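Local coordinates for protein putative acetyltransferase Ta0821 (Thermoplasma acidophilum DSM 1728, PDB 3C26) that is of unproven function but probably transfers an acyl group to an acceptor, as a putative member of the GNAT acetyltransferase family, at residues Lys51-Trp56 and Val72-Met77; Leu90-Glu95 and Ser99-Ser104; Ile177-Met182 and Ser257-Trp262. All coordinates share one frame; numbering follows the deposited sequence.

Interaction 1 of 3, residues Lys51-Trp56 and Val72-Met77. With EDO (1,2-ethanediol), chain E.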
loop_
_atom_site.group_PDB
_atom_site.type_symbol
_atom_site.label_atom_id
_atom_site.label_comp_id
_atom_site.label_asym_id
_atom_site.label_seq_id
_atom_site.Cartn_x
_atom_site.Cartn_y
_atom_site.Cartn_z
ATOM N N LYS A 51 15.577 -10.947 -12.008
ATOM C CA LYS A 51 16.318 -12.201 -11.936
ATOM C C LYS A 51 16.341 -12.952 -13.257
ATOM O O LYS A 51 17.322 -13.580 -13.596
ATOM C CB LYS A 51 15.726 -13.071 -10.809
ATOM C CG LYS A 51 16.224 -14.509 -10.743
ATOM C CD LYS A 51 15.498 -15.305 -9.604
ATOM C CE LYS A 51 14.068 -15.724 -9.961
ATOM N NZ LYS A 51 13.401 -16.393 -8.799
ATOM N N VAL A 52 15.259 -12.869 -14.024
ATOM C CA VAL A 52 15.105 -13.715 -15.240
ATOM C C VAL A 52 15.193 -12.989 -16.606
ATOM O O VAL A 52 15.258 -13.601 -17.654
ATOM C CB VAL A 52 13.758 -14.473 -15.194
ATOM C CG1 VAL A 52 13.735 -15.468 -14.079
ATOM C CG2 VAL A 52 12.602 -13.524 -15.066
ATOM N N ILE A 53 15.220 -11.668 -16.574
ATOM C CA ILE A 53 15.122 -10.879 -17.816
ATOM C C ILE A 53 16.272 -11.158 -18.781
ATOM O O ILE A 53 16.071 -11.114 -19.983
ATOM C CB ILE A 53 14.972 -9.339 -17.544
ATOM C CG1 ILE A 53 14.565 -8.606 -18.856
ATOM C CG2 ILE A 53 16.246 -8.795 -16.905
ATOM C CD1 ILE A 53 13.944 -7.174 -18.686
ATOM N N GLU A 54 17.472 -11.396 -18.251
ATOM C CA GLU A 54 18.646 -11.689 -19.100
ATOM C C GLU A 54 18.431 -13.002 -19.844
ATOM O O GLU A 54 18.663 -13.084 -21.084
ATOM C CB GLU A 54 19.965 -11.682 -18.314
ATOM C CG GLU A 54 21.140 -11.874 -19.265
ATOM C CD GLU A 54 22.488 -11.707 -18.605
ATOM O OE1 GLU A 54 22.552 -11.553 -17.377
ATOM O OE2 GLU A 54 23.494 -11.714 -19.337
ATOM N N ARG A 55 17.893 -13.984 -19.108
ATOM C CA ARG A 55 17.553 -15.315 -19.659
ATOM C C ARG A 55 16.532 -15.194 -20.782
ATOM O O ARG A 55 16.669 -15.767 -21.867
ATOM C CB ARG A 55 17.051 -16.288 -18.574
ATOM C CG ARG A 55 18.190 -17.027 -17.877
ATOM C CD ARG A 55 17.790 -17.893 -16.682
ATOM N NE ARG A 55 17.575 -17.137 -15.432
ATOM C CZ ARG A 55 17.068 -17.679 -14.330
ATOM N NH1 ARG A 55 16.706 -18.959 -14.329
ATOM N NH2 ARG A 55 16.889 -16.950 -13.236
ATOM N N TRP A 56 15.514 -14.397 -20.516
ATOM C CA TRP A 56 14.474 -14.150 -21.492
ATOM C C TRP A 56 15.007 -13.581 -22.772
ATOM O O TRP A 56 14.604 -14.005 -23.829
ATOM C CB TRP A 56 13.437 -13.149 -20.956
ATOM C CG TRP A 56 12.499 -13.717 -19.894
ATOM C CD1 TRP A 56 12.260 -15.036 -19.638
ATOM C CD2 TRP A 56 11.604 -12.984 -19.058
ATOM N NE1 TRP A 56 11.294 -15.165 -18.685
ATOM C CE2 TRP A 56 10.883 -13.916 -18.299
ATOM C CE3 TRP A 56 11.344 -11.619 -18.874
ATOM C CZ2 TRP A 56 9.911 -13.532 -17.372
ATOM C CZ3 TRP A 56 10.379 -11.250 -17.934
ATOM C CH2 TRP A 56 9.670 -12.191 -17.225
ATOM N N VAL A 72 14.817 1.158 -26.168
ATOM C CA VAL A 72 14.305 2.128 -25.174
ATOM C C VAL A 72 13.190 1.556 -24.245
ATOM O O VAL A 72 12.849 2.124 -23.203
ATOM C CB VAL A 72 13.870 3.502 -25.843
ATOM C CG1 VAL A 72 15.064 4.167 -26.603
ATOM C CG2 VAL A 72 12.642 3.319 -26.751
ATOM N N ALA A 73 12.664 0.404 -24.633
ATOM C CA ALA A 73 11.586 -0.279 -23.875
ATOM C C ALA A 73 11.612 -1.773 -24.159
ATOM O O ALA A 73 12.060 -2.238 -25.247
ATOM C CB ALA A 73 10.217 0.272 -24.233
ATOM N N THR A 74 11.144 -2.530 -23.176
ATOM C CA THR A 74 11.027 -3.980 -23.342
ATOM C C THR A 74 9.628 -4.443 -23.063
ATOM O O THR A 74 8.856 -3.802 -22.328
ATOM C CB THR A 74 11.964 -4.758 -22.353
ATOM O OG1 THR A 74 11.593 -4.471 -20.980
ATOM C CG2 THR A 74 13.430 -4.406 -22.567
ATOM N N ILE A 75 9.302 -5.566 -23.685
ATOM C CA ILE A 75 8.144 -6.357 -23.305
ATOM C C ILE A 75 8.525 -7.839 -23.461
ATOM O O ILE A 75 9.145 -8.217 -24.461
ATOM C CB ILE A 75 6.854 -6.039 -24.144
ATOM C CG1 ILE A 75 5.650 -6.794 -23.610
ATOM C CG2 ILE A 75 7.009 -6.499 -25.599
ATOM C CD1 ILE A 75 4.987 -6.175 -22.484
ATOM N N HIS A 76 8.155 -8.652 -22.459
ATOM C CA HIS A 76 8.314 -10.116 -22.530
ATOM C C HIS A 76 6.995 -10.775 -22.971
ATOM O O HIS A 76 5.928 -10.368 -22.560
ATOM C CB HIS A 76 8.760 -10.685 -21.171
ATOM C CG HIS A 76 8.871 -12.186 -21.135
ATOM N ND1 HIS A 76 8.128 -12.977 -20.274
ATOM C CD2 HIS A 76 9.645 -13.035 -21.855
ATOM C CE1 HIS A 76 8.431 -14.249 -20.490
ATOM N NE2 HIS A 76 9.357 -14.308 -21.433
HETATM N N MSE A 77 7.092 -11.786 -23.833
HETATM C CA MSE A 77 5.933 -12.577 -24.240
HETATM C C MSE A 77 6.229 -14.081 -24.106
HETATM O O MSE A 77 7.297 -14.572 -24.453
HETATM C CB MSE A 77 5.583 -12.363 -25.713
HETATM C CG MSE A 77 5.496 -10.979 -26.174
HETATM SE SE MSE A 77 5.509 -10.994 -28.159
HETATM C CE MSE A 77 6.098 -9.155 -28.250
HETATM C C1 EDO E . 5.260 -13.760 -17.836
HETATM O O1 EDO E . 6.357 -14.626 -18.090
HETATM C C2 EDO E . 5.791 -12.377 -17.575
HETATM O O2 EDO E . 6.461 -11.889 -18.713
#
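Trp56 and His76 meet because their first torsions bring the two rings face to face: in Trp56, on helix 45-58, CG stands opposite the carbonyl carbon and beside the backbone N (chi1 -74°), whereas in His76, on strand 70-79, CG is anti to the backbone N (chi1 177°). The side chains cross at about a right angle, yet their rings end up almost perfectly parallel, a face-to-face stack in which the six-membered ring of the indole and the imidazole have centroids 3.5 Å apart and planes 2° apart. The closest approach is Trp56 CE2 to His76 CE1, at 3.3 Å, and Trp56 CD2 sits over the centre of the imidazole. On the other face of the indole, displaced toward its rim, lies Val52 CG2, one turn back in the same helix, so the ring is clamped between a methyl group and the histidine. Beside the stack, Ile53 reaches the strand through CD1, which comes within 4.3 Å of Thr74 OG1; that hydroxyl is hydrogen-bonded to the carbonyl oxygen of Gly89 on the adjacent strand. At the edge of the imidazole, near its plane, His76 ND1 makes a nearly straight hydrogen bond to O2 of an ethanediol, probably from the crystallisation liquor; either atom may donate, and the 2.5 Å between His76 ND1 and EDO O2 is unusually short, so its exact length is doubtful. No hydrogen bond joins the two rings: Trp56 NE1 and His76 NE2 are 3.5 Å apart, but at a poor angle. The contact therefore illustrates how stacking can tie a helix to a strand without any polar link across it: the indole fixes the tilt of the imidazole, while ND1 at the edge is left to meet a small hydroxyl partner.

Interaction 2 of 3, residues Leu90-Glu95 and Ser99-Ser104. With NO3 (nitrate ion), chain B.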
loop_
_atom_site.group_PDB
_atom_site.type_symbol
_atom_site.label_atom_id
_atom_site.label_comp_id
_atom_site.label_asym_id
_atom_site.label_seq_id
_atom_site.Cartn_x
_atom_site.Cartn_y
_atom_site.Cartn_z
ATOM N N LEU A 90 7.331 -5.323 -18.735
ATOM C CA LEU A 90 7.268 -3.983 -19.383
ATOM C C LEU A 90 8.148 -2.961 -18.635
ATOM O O LEU A 90 7.878 -2.539 -17.501
ATOM C CB LEU A 90 5.802 -3.474 -19.552
ATOM C CG LEU A 90 5.591 -2.418 -20.663
ATOM C CD1 LEU A 90 4.075 -2.197 -20.940
ATOM C CD2 LEU A 90 6.274 -1.046 -20.355
ATOM N N ARG A 91 9.225 -2.588 -19.314
ATOM C CA ARG A 91 10.241 -1.664 -18.774
ATOM C C ARG A 91 10.675 -0.658 -19.803
ATOM O O ARG A 91 10.642 -0.899 -20.995
ATOM C CB ARG A 91 11.444 -2.445 -18.229
ATOM C CG ARG A 91 11.064 -3.247 -17.000
ATOM C CD ARG A 91 12.248 -3.976 -16.373
ATOM N NE ARG A 91 11.851 -4.676 -15.158
ATOM C CZ ARG A 91 12.696 -5.169 -14.255
ATOM N NH1 ARG A 91 14.006 -5.088 -14.421
ATOM N NH2 ARG A 91 12.234 -5.704 -13.145
ATOM N N VAL A 92 11.032 0.512 -19.300
ATOM C CA VAL A 92 11.483 1.608 -20.116
ATOM C C VAL A 92 12.799 2.174 -19.524
ATOM O O VAL A 92 13.100 2.107 -18.295
ATOM C CB VAL A 92 10.414 2.741 -20.242
ATOM C CG1 VAL A 92 9.017 2.165 -20.727
ATOM C CG2 VAL A 92 10.265 3.524 -18.912
ATOM N N HIS A 93 13.587 2.698 -20.442
ATOM C CA HIS A 93 14.773 3.426 -20.076
ATOM C C HIS A 93 14.319 4.610 -19.191
ATOM O O HIS A 93 13.301 5.223 -19.440
ATOM C CB HIS A 93 15.498 3.933 -21.314
ATOM C CG HIS A 93 16.691 4.764 -20.970
ATOM N ND1 HIS A 93 16.603 6.107 -20.673
ATOM C CD2 HIS A 93 17.988 4.419 -20.779
ATOM C CE1 HIS A 93 17.805 6.565 -20.374
ATOM N NE2 HIS A 93 18.664 5.563 -20.427
ATOM N N PRO A 94 15.086 4.949 -18.152
ATOM C CA PRO A 94 14.572 5.922 -17.188
ATOM C C PRO A 94 14.331 7.331 -17.718
ATOM O O PRO A 94 13.515 8.068 -17.174
ATOM C CB PRO A 94 15.619 5.907 -16.092
ATOM C CG PRO A 94 16.319 4.663 -16.271
ATOM C CD PRO A 94 16.346 4.367 -17.709
ATOM N N GLU A 95 14.986 7.662 -18.810
ATOM C CA GLU A 95 14.780 8.973 -19.502
ATOM C C GLU A 95 13.419 9.089 -20.159
ATOM O O GLU A 95 13.000 10.171 -20.551
ATOM C CB GLU A 95 15.818 9.162 -20.616
ATOM C CG GLU A 95 17.181 9.358 -20.116
ATOM C CD GLU A 95 17.443 10.796 -19.794
ATOM O OE1 GLU A 95 17.550 11.602 -20.764
ATOM O OE2 GLU A 95 17.557 11.117 -18.578
ATOM N N SER A 99 6.419 8.993 -20.670
ATOM C CA SER A 99 6.148 9.019 -22.108
ATOM C C SER A 99 5.007 8.051 -22.390
ATOM O O SER A 99 4.358 7.557 -21.481
ATOM C CB SER A 99 7.363 8.590 -22.914
ATOM O OG SER A 99 7.644 7.219 -22.672
ATOM N N ARG A 100 4.774 7.785 -23.664
ATOM C CA ARG A 100 3.721 6.868 -24.045
ATOM C C ARG A 100 4.353 5.603 -24.604
ATOM O O ARG A 100 3.777 4.889 -25.408
ATOM C CB ARG A 100 2.748 7.560 -25.013
ATOM C CG ARG A 100 1.658 8.308 -24.236
ATOM C CD ARG A 100 1.346 9.730 -24.729
ATOM N NE ARG A 100 0.685 9.812 -26.037
ATOM C CZ ARG A 100 1.225 10.384 -27.112
ATOM N NH1 ARG A 100 2.427 10.942 -27.038
ATOM N NH2 ARG A 100 0.564 10.421 -28.260
ATOM N N LEU A 101 5.576 5.344 -24.160
ATOM C CA LEU A 101 6.279 4.154 -24.639
ATOM C C LEU A 101 5.524 2.892 -24.259
ATOM O O LEU A 101 5.474 1.930 -25.022
ATOM C CB LEU A 101 7.703 4.051 -24.075
ATOM C CG LEU A 101 8.827 4.849 -24.657
ATOM C CD1 LEU A 101 10.164 4.247 -24.196
ATOM C CD2 LEU A 101 8.733 4.830 -26.167
ATOM N N GLY A 102 4.921 2.909 -23.078
ATOM C CA GLY A 102 4.259 1.711 -22.555
ATOM C C GLY A 102 3.111 1.364 -23.478
ATOM O O GLY A 102 2.966 0.256 -23.952
HETATM N N MSE A 103 2.297 2.363 -23.741
HETATM C CA MSE A 103 1.203 2.200 -24.665
HETATM C C MSE A 103 1.639 1.750 -26.057
HETATM O O MSE A 103 1.043 0.871 -26.644
HETATM C CB MSE A 103 0.489 3.512 -24.753
HETATM C CG MSE A 103 -0.178 3.742 -26.047
HETATM SE SE MSE A 103 -1.728 4.660 -25.511
HETATM C CE MSE A 103 -2.527 2.920 -25.048
ATOM N N SER A 104 2.734 2.304 -26.544
ATOM C CA SER A 104 3.185 2.013 -27.915
ATOM C C SER A 104 3.651 0.609 -27.999
ATOM O O SER A 104 3.363 -0.071 -28.941
ATOM C CB SER A 104 4.330 2.912 -28.377
ATOM O OG SER A 104 3.923 4.278 -28.321
HETATM N N NO3 B . 8.611 -5.664 -13.874
HETATM O O1 NO3 B . 9.173 -5.351 -15.080
HETATM O O2 NO3 B . 9.315 -5.468 -12.732
HETATM O O3 NO3 B . 7.319 -6.090 -13.803
#
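While Leu90 and Val92 turn toward helix 101-113, the flat guanidinium of Arg91 between them points to the other side of the strand and takes a nitrate ion, probably from the crystallisation liquor, at its edge, near its own plane. The Arg91 chain, extended from CG to NE (chi2 -177°), carries the group out to a two-pronged grip, NE to O1 of the nitrate (2.8 Å, 163°) and NH2 to O2 (3.0 Å, 170°), and NH1 forms a salt bridge with Asp50. A methionine in place of Arg91 would probably leave Asp50 without its paired charge and the nitrate without these two donors. The ring of His93 carries Pro94 CD over the centre of one face. Across the contact the touching is light and without hydrogen bonds: Val92 CG1 approaches Leu101 CB at 4.1 Å, and the methyl Leu90 CD1 lies 4.0 Å from the carbonyl Gly102 O. The backbone N of Leu101 donates to Ser99 OG, an ST turn. Strand, turn and helix begin a beta-alpha-beta unit completed by strand 119-125; in GNAT relatives backbone N-H groups after the strand and at the helix start bind the acetyl-CoA pyrophosphate, a probable role here.

Interaction 3 of 3, residues Ile177-Met182 and Ser257-Trp262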
loop_
_atom_site.group_PDB
_atom_site.type_symbol
_atom_site.label_atom_id
_atom_site.label_comp_id
_atom_site.label_asym_id
_atom_site.label_seq_id
_atom_site.Cartn_x
_atom_site.Cartn_y
_atom_site.Cartn_z
ATOM N N ILE A 177 1.311 -19.915 -12.256
ATOM C CA ILE A 177 2.470 -20.745 -12.175
ATOM C C ILE A 177 3.666 -20.001 -12.772
ATOM O O ILE A 177 3.628 -19.543 -13.916
ATOM C CB ILE A 177 2.264 -22.054 -12.880
ATOM C CG1 ILE A 177 1.092 -22.818 -12.232
ATOM C CG2 ILE A 177 3.506 -22.924 -12.800
ATOM C CD1 ILE A 177 0.966 -24.231 -12.747
ATOM N N ASP A 178 4.724 -19.889 -11.992
ATOM C CA ASP A 178 5.924 -19.165 -12.469
ATOM C C ASP A 178 5.546 -17.866 -13.170
ATOM O O ASP A 178 5.949 -17.601 -14.302
ATOM C CB ASP A 178 6.744 -20.038 -13.410
ATOM C CG ASP A 178 8.068 -19.383 -13.851
ATOM O OD1 ASP A 178 8.638 -18.608 -13.099
ATOM O OD2 ASP A 178 8.555 -19.683 -14.955
ATOM N N TRP A 179 4.712 -17.086 -12.490
ATOM C CA TRP A 179 4.277 -15.728 -12.915
ATOM C C TRP A 179 3.476 -15.638 -14.209
ATOM O O TRP A 179 3.367 -14.576 -14.836
ATOM C CB TRP A 179 5.457 -14.744 -12.970
ATOM C CG TRP A 179 6.072 -14.502 -11.648
ATOM C CD1 TRP A 179 7.067 -15.259 -11.064
ATOM C CD2 TRP A 179 5.740 -13.480 -10.689
ATOM N NE1 TRP A 179 7.346 -14.771 -9.832
ATOM C CE2 TRP A 179 6.584 -13.666 -9.581
ATOM C CE3 TRP A 179 4.807 -12.442 -10.658
ATOM C CZ2 TRP A 179 6.536 -12.851 -8.447
ATOM C CZ3 TRP A 179 4.775 -11.621 -9.529
ATOM C CH2 TRP A 179 5.624 -11.848 -8.443
ATOM N N LYS A 180 2.934 -16.780 -14.575
ATOM C CA LYS A 180 2.085 -16.948 -15.729
ATOM C C LYS A 180 0.732 -17.481 -15.238
ATOM O O LYS A 180 0.669 -18.426 -14.478
ATOM C CB LYS A 180 2.752 -17.919 -16.721
ATOM C CG LYS A 180 4.072 -17.435 -17.296
ATOM C CD LYS A 180 4.855 -18.535 -18.038
ATOM C CE LYS A 180 5.726 -19.318 -17.093
ATOM N NZ LYS A 180 6.483 -20.517 -17.698
ATOM N N TYR A 181 -0.347 -16.826 -15.658
ATOM C CA TYR A 181 -1.693 -17.294 -15.354
ATOM C C TYR A 181 -2.176 -18.163 -16.531
ATOM O O TYR A 181 -2.443 -17.682 -17.633
ATOM C CB TYR A 181 -2.657 -16.117 -15.070
ATOM C CG TYR A 181 -3.930 -16.536 -14.358
ATOM C CD1 TYR A 181 -3.913 -16.859 -12.986
ATOM C CD2 TYR A 181 -5.145 -16.590 -15.025
ATOM C CE1 TYR A 181 -5.051 -17.210 -12.320
ATOM C CE2 TYR A 181 -6.275 -16.980 -14.358
ATOM C CZ TYR A 181 -6.230 -17.301 -13.018
ATOM O OH TYR A 181 -7.395 -17.672 -12.381
HETATM N N MSE A 182 -2.318 -19.442 -16.254
HETATM C CA MSE A 182 -2.606 -20.430 -17.279
HETATM C C MSE A 182 -3.697 -21.392 -16.857
HETATM O O MSE A 182 -3.869 -21.682 -15.684
HETATM C CB MSE A 182 -1.320 -21.239 -17.569
HETATM C CG MSE A 182 -0.816 -22.052 -16.393
HETATM SE SE MSE A 182 0.856 -23.098 -16.700
HETATM C CE MSE A 182 2.160 -21.679 -16.640
ATOM N N SER A 257 -2.692 -4.484 -0.760
ATOM C CA SER A 257 -2.643 -4.565 -2.187
ATOM C C SER A 257 -2.719 -5.970 -2.726
ATOM O O SER A 257 -2.657 -6.934 -1.999
ATOM C CB SER A 257 -1.373 -3.884 -2.706
ATOM O OG SER A 257 -0.234 -4.694 -2.475
ATOM N N SER A 258 -2.868 -6.027 -4.032
ATOM C CA SER A 258 -3.017 -7.286 -4.743
ATOM C C SER A 258 -2.346 -7.312 -6.117
ATOM O O SER A 258 -1.996 -6.277 -6.707
ATOM C CB SER A 258 -4.501 -7.674 -4.890
ATOM O OG SER A 258 -5.206 -6.960 -5.894
ATOM N N LEU A 259 -2.107 -8.533 -6.559
ATOM C CA LEU A 259 -1.648 -8.793 -7.929
ATOM C C LEU A 259 -2.848 -9.211 -8.762
ATOM O O LEU A 259 -3.425 -10.278 -8.590
ATOM C CB LEU A 259 -0.564 -9.870 -8.002
ATOM C CG LEU A 259 0.093 -9.963 -9.390
ATOM C CD1 LEU A 259 0.879 -8.675 -9.667
ATOM C CD2 LEU A 259 0.986 -11.180 -9.493
ATOM N N THR A 260 -3.195 -8.359 -9.700
ATOM C CA THR A 260 -4.362 -8.572 -10.524
ATOM C C THR A 260 -3.983 -9.125 -11.865
ATOM O O THR A 260 -2.892 -8.846 -12.369
ATOM C CB THR A 260 -5.154 -7.229 -10.718
ATOM O OG1 THR A 260 -4.427 -6.330 -11.565
ATOM C CG2 THR A 260 -5.458 -6.547 -9.353
ATOM N N VAL A 261 -4.903 -9.926 -12.405
ATOM C CA VAL A 261 -4.789 -10.545 -13.741
ATOM C C VAL A 261 -5.837 -10.008 -14.721
ATOM O O VAL A 261 -7.048 -10.052 -14.504
ATOM C CB VAL A 261 -4.862 -12.124 -13.675
ATOM C CG1 VAL A 261 -4.596 -12.773 -15.057
ATOM C CG2 VAL A 261 -3.930 -12.636 -12.625
ATOM N N TRP A 262 -5.296 -9.472 -15.805
ATOM C CA TRP A 262 -6.043 -8.933 -16.945
ATOM C C TRP A 262 -5.916 -9.798 -18.202
ATOM O O TRP A 262 -4.874 -10.392 -18.481
ATOM C CB TRP A 262 -5.578 -7.506 -17.215
ATOM C CG TRP A 262 -5.945 -6.573 -16.086
ATOM C CD1 TRP A 262 -5.396 -6.569 -14.835
ATOM C CD2 TRP A 262 -6.964 -5.554 -16.077
ATOM N NE1 TRP A 262 -5.987 -5.601 -14.054
ATOM C CE2 TRP A 262 -6.958 -4.969 -14.783
ATOM C CE3 TRP A 262 -7.866 -5.068 -17.030
ATOM C CZ2 TRP A 262 -7.800 -3.924 -14.434
ATOM C CZ3 TRP A 262 -8.730 -4.036 -16.674
ATOM C CH2 TRP A 262 -8.696 -3.474 -15.386
#
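A two-residue beta hairpin with a type I' turn, strands 174-177 and 180-183, packs here on strand 258-265 through the turn residue Trp179 and the strand residue Tyr181. Asp178 and Trp179 occupy the middle of the turn, both with positive phi, as this turn type requires, and Ile177 and Lys180 close it with a pair of backbone bonds, Ile177 N to Lys180 O (2.8 Å) and Lys180 N to Ile177 O (2.9 Å). The disulfide between Cys174 and Cys183 ties the two strands together at the far end from the turn. Between hairpin and strand the contact is wholly apolar. The far corner of the indole does the work at the turn: Trp179 CZ3 comes to 3.8 Å from Leu259 CD2, the methyl approaching obliquely. The same indole stacks with Tyr48 and makes edge-to-face contacts with Phe218 and Tyr242, so Leu259 meets the rim of an indole that is also packed among aromatic rings. Two residues on, the side chains of Tyr181 and Val261 cross at about a right angle. With CG anti to the backbone N (chi1 -163°), the phenol ring swings alongside strand 258-265, and Val261 CG2 lies over one of its faces. The hydroxyl beyond the ring is hydrogen-bonded to Arg244. Lys180, which lies between the two contact residues, looks elsewhere and forms salt bridges with Asp178, NZ to OD2 at 3.5 Å, and with Glu78. Phe176, from the first hairpin strand, also touches both Leu259 and Val261. At the base of the ring, Val261 CG1 is held 3.9 Å from each of Tyr181 CB, CG and CD2.

How the interactions relate
From the N terminus onward the three contacts come in series, and none lies within or crosses the loop of another. Interaction 1 closes the 15-residue passage from helix 45-58 through strand 62-67 to strand 70-79. Interaction 2 closes the short connection (93-100) from strand 85-92 to helix 101-113, with three residues between its segments, and it touches the first directly: the neighbouring strands are joined by probable hydrogen bonds, Thr74 N to Arg91 O and Val72 O to His93 N. Interaction 3 spans 74 residues, bringing strand 258-265, near the C terminus, back against the hairpin; its centre is about 17 Å from that of interaction 1 and about 21 Å from that of interaction 2.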